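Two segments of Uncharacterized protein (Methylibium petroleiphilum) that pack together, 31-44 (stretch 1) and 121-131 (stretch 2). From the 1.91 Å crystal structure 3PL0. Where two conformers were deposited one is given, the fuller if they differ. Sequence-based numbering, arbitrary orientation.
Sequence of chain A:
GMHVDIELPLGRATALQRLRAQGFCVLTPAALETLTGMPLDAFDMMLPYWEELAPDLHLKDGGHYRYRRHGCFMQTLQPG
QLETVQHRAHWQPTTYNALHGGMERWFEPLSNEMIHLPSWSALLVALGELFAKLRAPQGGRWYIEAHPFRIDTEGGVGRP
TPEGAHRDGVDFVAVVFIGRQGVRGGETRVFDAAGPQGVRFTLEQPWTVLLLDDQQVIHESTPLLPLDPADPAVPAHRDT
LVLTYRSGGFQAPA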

# COMPACT_ATOMS: atom_id res chain seq x y z
N ALA A 31 4.57 12.61 -10.71
CA ALA A 31 4.57 11.42 -11.55
C ALA A 31 3.23 10.68 -11.47
O ALA A 31 2.74 10.20 -12.50
CB ALA A 31 5.76 10.49 -11.22
N LEU A 32 2.62 10.63 -10.29
CA LEU A 32 1.29 10.05 -10.11
C LEU A 32 0.21 10.78 -10.88
O LEU A 32 -0.63 10.16 -11.56
CB LEU A 32 0.90 9.98 -8.62
CG LEU A 32 -0.34 9.10 -8.36
CD1 LEU A 32 -0.11 7.62 -8.67
CD2 LEU A 32 -0.85 9.25 -6.94
N GLU A 33 0.24 12.10 -10.80
CA GLU A 33 -0.64 12.93 -11.62
C GLU A 33 -0.53 12.63 -13.11
O GLU A 33 -1.52 12.48 -13.81
CB GLU A 33 -0.28 14.40 -11.50
CG GLU A 33 -0.85 15.10 -10.39
CD GLU A 33 -0.72 16.60 -10.59
OE1 GLU A 33 0.38 17.07 -10.93
OE2 GLU A 33 -1.73 17.31 -10.41
N THR A 34 0.70 12.60 -13.60
CA THR A 34 0.96 12.30 -14.99
C THR A 34 0.50 10.88 -15.33
O THR A 34 -0.16 10.70 -16.34
CB THR A 34 2.44 12.53 -15.35
OG1 THR A 34 2.76 13.89 -15.08
CG2 THR A 34 2.71 12.25 -16.82
N LEU A 35 0.81 9.89 -14.48
CA LEU A 35 0.45 8.51 -14.76
C LEU A 35 -1.05 8.35 -14.82
O LEU A 35 -1.59 7.63 -15.70
CB LEU A 35 0.98 7.56 -13.69
CG LEU A 35 0.79 6.07 -13.98
CD1 LEU A 35 1.75 5.63 -15.15
CD2 LEU A 35 1.02 5.28 -12.74
N THR A 36 -1.73 8.97 -13.87
CA THR A 36 -3.15 8.68 -13.73
C THR A 36 -4.01 9.61 -14.56
O THR A 36 -5.17 9.37 -14.69
CB THR A 36 -3.58 8.79 -12.26
OG1 THR A 36 -3.35 10.13 -11.81
CG2 THR A 36 -2.82 7.78 -11.36
N GLY A 37 -3.46 10.71 -15.05
CA GLY A 37 -4.24 11.79 -15.65
C GLY A 37 -5.21 12.54 -14.76
O GLY A 37 -6.13 13.17 -15.26
N MSE A 38 -4.99 12.50 -13.46
CA MSE A 38 -5.84 13.12 -12.44
C MSE A 38 -4.96 14.10 -11.69
O MSE A 38 -3.86 13.75 -11.29
CB MSE A 38 -6.23 12.13 -11.37
CG MSE A 38 -7.36 11.25 -11.63
SE MSE A 38 -9.02 12.20 -11.47
CE MSE A 38 -9.24 12.06 -13.39
N PRO A 39 -5.46 15.32 -11.47
CA PRO A 39 -4.70 16.30 -10.70
C PRO A 39 -4.73 16.01 -9.19
O PRO A 39 -5.65 15.37 -8.68
CB PRO A 39 -5.40 17.61 -11.04
CG PRO A 39 -6.79 17.23 -11.31
CD PRO A 39 -6.69 15.89 -12.03
N LEU A 40 -3.70 16.45 -8.49
CA LEU A 40 -3.61 16.18 -7.07
C LEU A 40 -4.86 16.62 -6.30
O LEU A 40 -5.20 15.98 -5.30
CB LEU A 40 -2.38 16.83 -6.46
CG LEU A 40 -1.04 16.18 -6.85
CD1 LEU A 40 0.11 16.98 -6.24
CD2 LEU A 40 -0.97 14.70 -6.44
N ASP A 41 -5.56 17.68 -6.72
CA ASP A 41 -6.77 18.11 -6.00
C ASP A 41 -7.81 17.00 -5.96
O ASP A 41 -8.54 16.85 -4.97
CB ASP A 41 -7.36 19.39 -6.59
CG ASP A 41 -6.50 20.64 -6.32
OD1 ASP A 41 -5.49 20.53 -5.58
OD2 ASP A 41 -6.83 21.72 -6.85
N ALA A 42 -7.91 16.23 -7.07
CA ALA A 42 -8.88 15.13 -7.12
C ALA A 42 -8.47 14.01 -6.17
O ALA A 42 -9.32 13.36 -5.63
CB ALA A 42 -9.07 14.58 -8.55
N PHE A 43 -7.18 13.76 -6.01
CA PHE A 43 -6.72 12.78 -5.01
C PHE A 43 -7.01 13.27 -3.58
O PHE A 43 -7.37 12.47 -2.72
CB PHE A 43 -5.22 12.45 -5.18
CG PHE A 43 -4.97 11.59 -6.34
CD1 PHE A 43 -5.25 10.23 -6.28
CD2 PHE A 43 -4.49 12.13 -7.52
CE1 PHE A 43 -5.07 9.44 -7.38
CE2 PHE A 43 -4.28 11.32 -8.63
CZ PHE A 43 -4.56 9.99 -8.56
N ASP A 44 -6.91 14.58 -3.37
CA ASP A 44 -7.17 15.14 -2.04
C ASP A 44 -8.58 14.87 -1.52
O ASP A 44 -8.79 14.83 -0.31
CB ASP A 44 -6.84 16.62 -1.96
CG ASP A 44 -5.32 16.89 -1.92
OD1 ASP A 44 -4.52 15.98 -1.60
OD2 ASP A 44 -4.93 18.01 -2.27
N SER A 121 -10.80 5.33 -8.91
CA SER A 121 -10.66 4.49 -10.12
C SER A 121 -9.41 4.81 -10.94
O SER A 121 -8.74 3.89 -11.39
CB SER A 121 -11.91 4.58 -11.01
OG SER A 121 -13.00 3.94 -10.38
N ALA A 122 -9.08 6.08 -11.11
CA ALA A 122 -7.92 6.49 -11.88
C ALA A 122 -6.64 5.86 -11.28
O ALA A 122 -5.81 5.31 -12.00
CB ALA A 122 -7.79 8.04 -11.92
N LEU A 123 -6.57 5.88 -9.95
CA LEU A 123 -5.46 5.30 -9.21
C LEU A 123 -5.39 3.79 -9.44
O LEU A 123 -4.39 3.30 -9.94
CB LEU A 123 -5.62 5.57 -7.71
CG LEU A 123 -4.45 5.09 -6.82
CD1 LEU A 123 -3.07 5.78 -7.24
CD2 LEU A 123 -4.77 5.31 -5.37
N LEU A 124 -6.42 3.04 -9.06
CA LEU A 124 -6.34 1.60 -9.18
C LEU A 124 -6.11 1.11 -10.61
O LEU A 124 -5.39 0.15 -10.82
CB LEU A 124 -7.55 0.89 -8.58
CG LEU A 124 -7.56 0.70 -7.07
CD1 LEU A 124 -7.43 2.06 -6.29
CD2 LEU A 124 -8.86 -0.09 -6.69
N VAL A 125 -6.74 1.76 -11.58
CA VAL A 125 -6.65 1.34 -12.97
C VAL A 125 -5.25 1.57 -13.53
O VAL A 125 -4.67 0.68 -14.16
CB VAL A 125 -7.73 2.03 -13.83
CG1 VAL A 125 -7.45 1.88 -15.37
CG2 VAL A 125 -9.11 1.43 -13.51
N ALA A 126 -4.71 2.77 -13.33
CA ALA A 126 -3.42 3.17 -13.91
C ALA A 126 -2.31 2.26 -13.40
O ALA A 126 -1.44 1.82 -14.18
CB ALA A 126 -3.08 4.66 -13.60
N LEU A 127 -2.38 1.96 -12.11
CA LEU A 127 -1.39 1.09 -11.49
C LEU A 127 -1.52 -0.36 -12.00
O LEU A 127 -0.53 -1.04 -12.25
CB LEU A 127 -1.47 1.13 -9.96
CG LEU A 127 -1.14 2.47 -9.28
CD1 LEU A 127 -1.51 2.33 -7.83
CD2 LEU A 127 0.35 2.82 -9.48
N GLY A 128 -2.75 -0.83 -12.17
CA GLY A 128 -2.99 -2.15 -12.78
C GLY A 128 -2.45 -2.26 -14.20
O GLY A 128 -1.89 -3.30 -14.59
N GLU A 129 -2.65 -1.20 -14.99
CA GLU A 129 -2.20 -1.16 -16.38
C GLU A 129 -0.68 -1.19 -16.43
O GLU A 129 -0.08 -1.90 -17.23
CB GLU A 129 -2.73 0.09 -17.09
CG GLU A 129 -4.17 -0.05 -17.58
CD GLU A 129 -4.81 1.29 -17.96
OE1 GLU A 129 -4.20 2.35 -17.69
OE2 GLU A 129 -5.95 1.31 -18.52
N LEU A 130 -0.07 -0.43 -15.52
CA LEU A 130 1.41 -0.40 -15.41
C LEU A 130 1.96 -1.77 -15.02
O LEU A 130 2.82 -2.35 -15.73
CB LEU A 130 1.79 0.66 -14.41
CG LEU A 130 3.30 0.92 -14.19
CD1 LEU A 130 3.53 2.27 -13.52
CD2 LEU A 130 3.88 -0.15 -13.29
N PHE A 131 1.42 -2.33 -13.95
CA PHE A 131 1.87 -3.63 -13.46
C PHE A 131 1.70 -4.77 -14.50
O PHE A 131 2.57 -5.61 -14.64
CB PHE A 131 1.15 -3.98 -12.17
CG PHE A 131 1.56 -3.16 -10.96
CD1 PHE A 131 2.89 -2.81 -10.73
CD2 PHE A 131 0.63 -2.82 -10.02
CE1 PHE A 131 3.26 -2.10 -9.62
CE2 PHE A 131 1.00 -2.10 -8.92
CZ PHE A 131 2.31 -1.74 -8.70

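Helix 31-36 crosses helix 121-131 almost at a right angle (82°), the axes 9.8 Å apart at their closest, and the contact is made of apolar side chains and backbone edges, with no hydrogen bond from one stretch to the other. The two sides together bury 381 Å². The backbones come nearest at Thr36 and Ala126, whose CA atoms lie 5.5 Å apart, a spacing that the short side chain of Ala126 accommodates. Ala122 and Ala126, one helical turn apart, both point toward stretch 1 and leave a shallow hollow on the helix surface. Thr36 fills it: its methyl CG2 sits 3.8 Å from Ala126 CB, 3.9 Å from Ala122 O and 4.2 Å from Leu123 CA, so the bump rests against backbone as well as methyl. The other branch of Thr36 is occupied within its own helix. With chi1 in the p well, OG1 donates to Leu32 O (OG1 to O, 2.7 Å), satisfying the hydroxyl while CG2 faces the alanines; a weak bond from Met38 N to Thr36 OG1 (3.3 Å) adds to this turn.

Leu35 is the largest contributor of buried area. Pointing toward stretch 2, it lies over Ala126, with CG 4.1 Å from Ala126 CB, and extends its CD2 to Leu127 CD2 (4.1 Å) and Leu130 CD1 (4.0 Å). The small alanine lets the leucine lie close, while the two larger leucines meet its tip. Leu32, a turn earlier, starts out sideways, but its t,p rotamer brings CD1 to 3.8 Å from Leu123 CD1. Leu123 also leaves its helix sideways and reaches in with its end; on its CB, the Phe43 ring makes an edge contact, CE1 to CB 3.9 Å, near the ring plane. Leu123 therefore touches residues from both helical parts of stretch 1.

Between those parts the chain turns. Gly37 leaves the helix with positive phi (64°), a conformation that favours glycine, and makes no contact with stretch 2. Met38, a selenomethionine, then points toward Ala122, its CG only 3.3 Å from Ala122 CB, a tight fit against a methyl. Pro39 occupies the N-cap position of the next helix, and Glu33 OE2 accepts a hydrogen bond from Leu40 N (2.9 Å), tying the first helix to the start of the second. The turn thus carries Phe43 back to Leu123, so that the aromatic edge and Leu32 share one leucine, while Thr36 and Met38 pack against the small residues beside it.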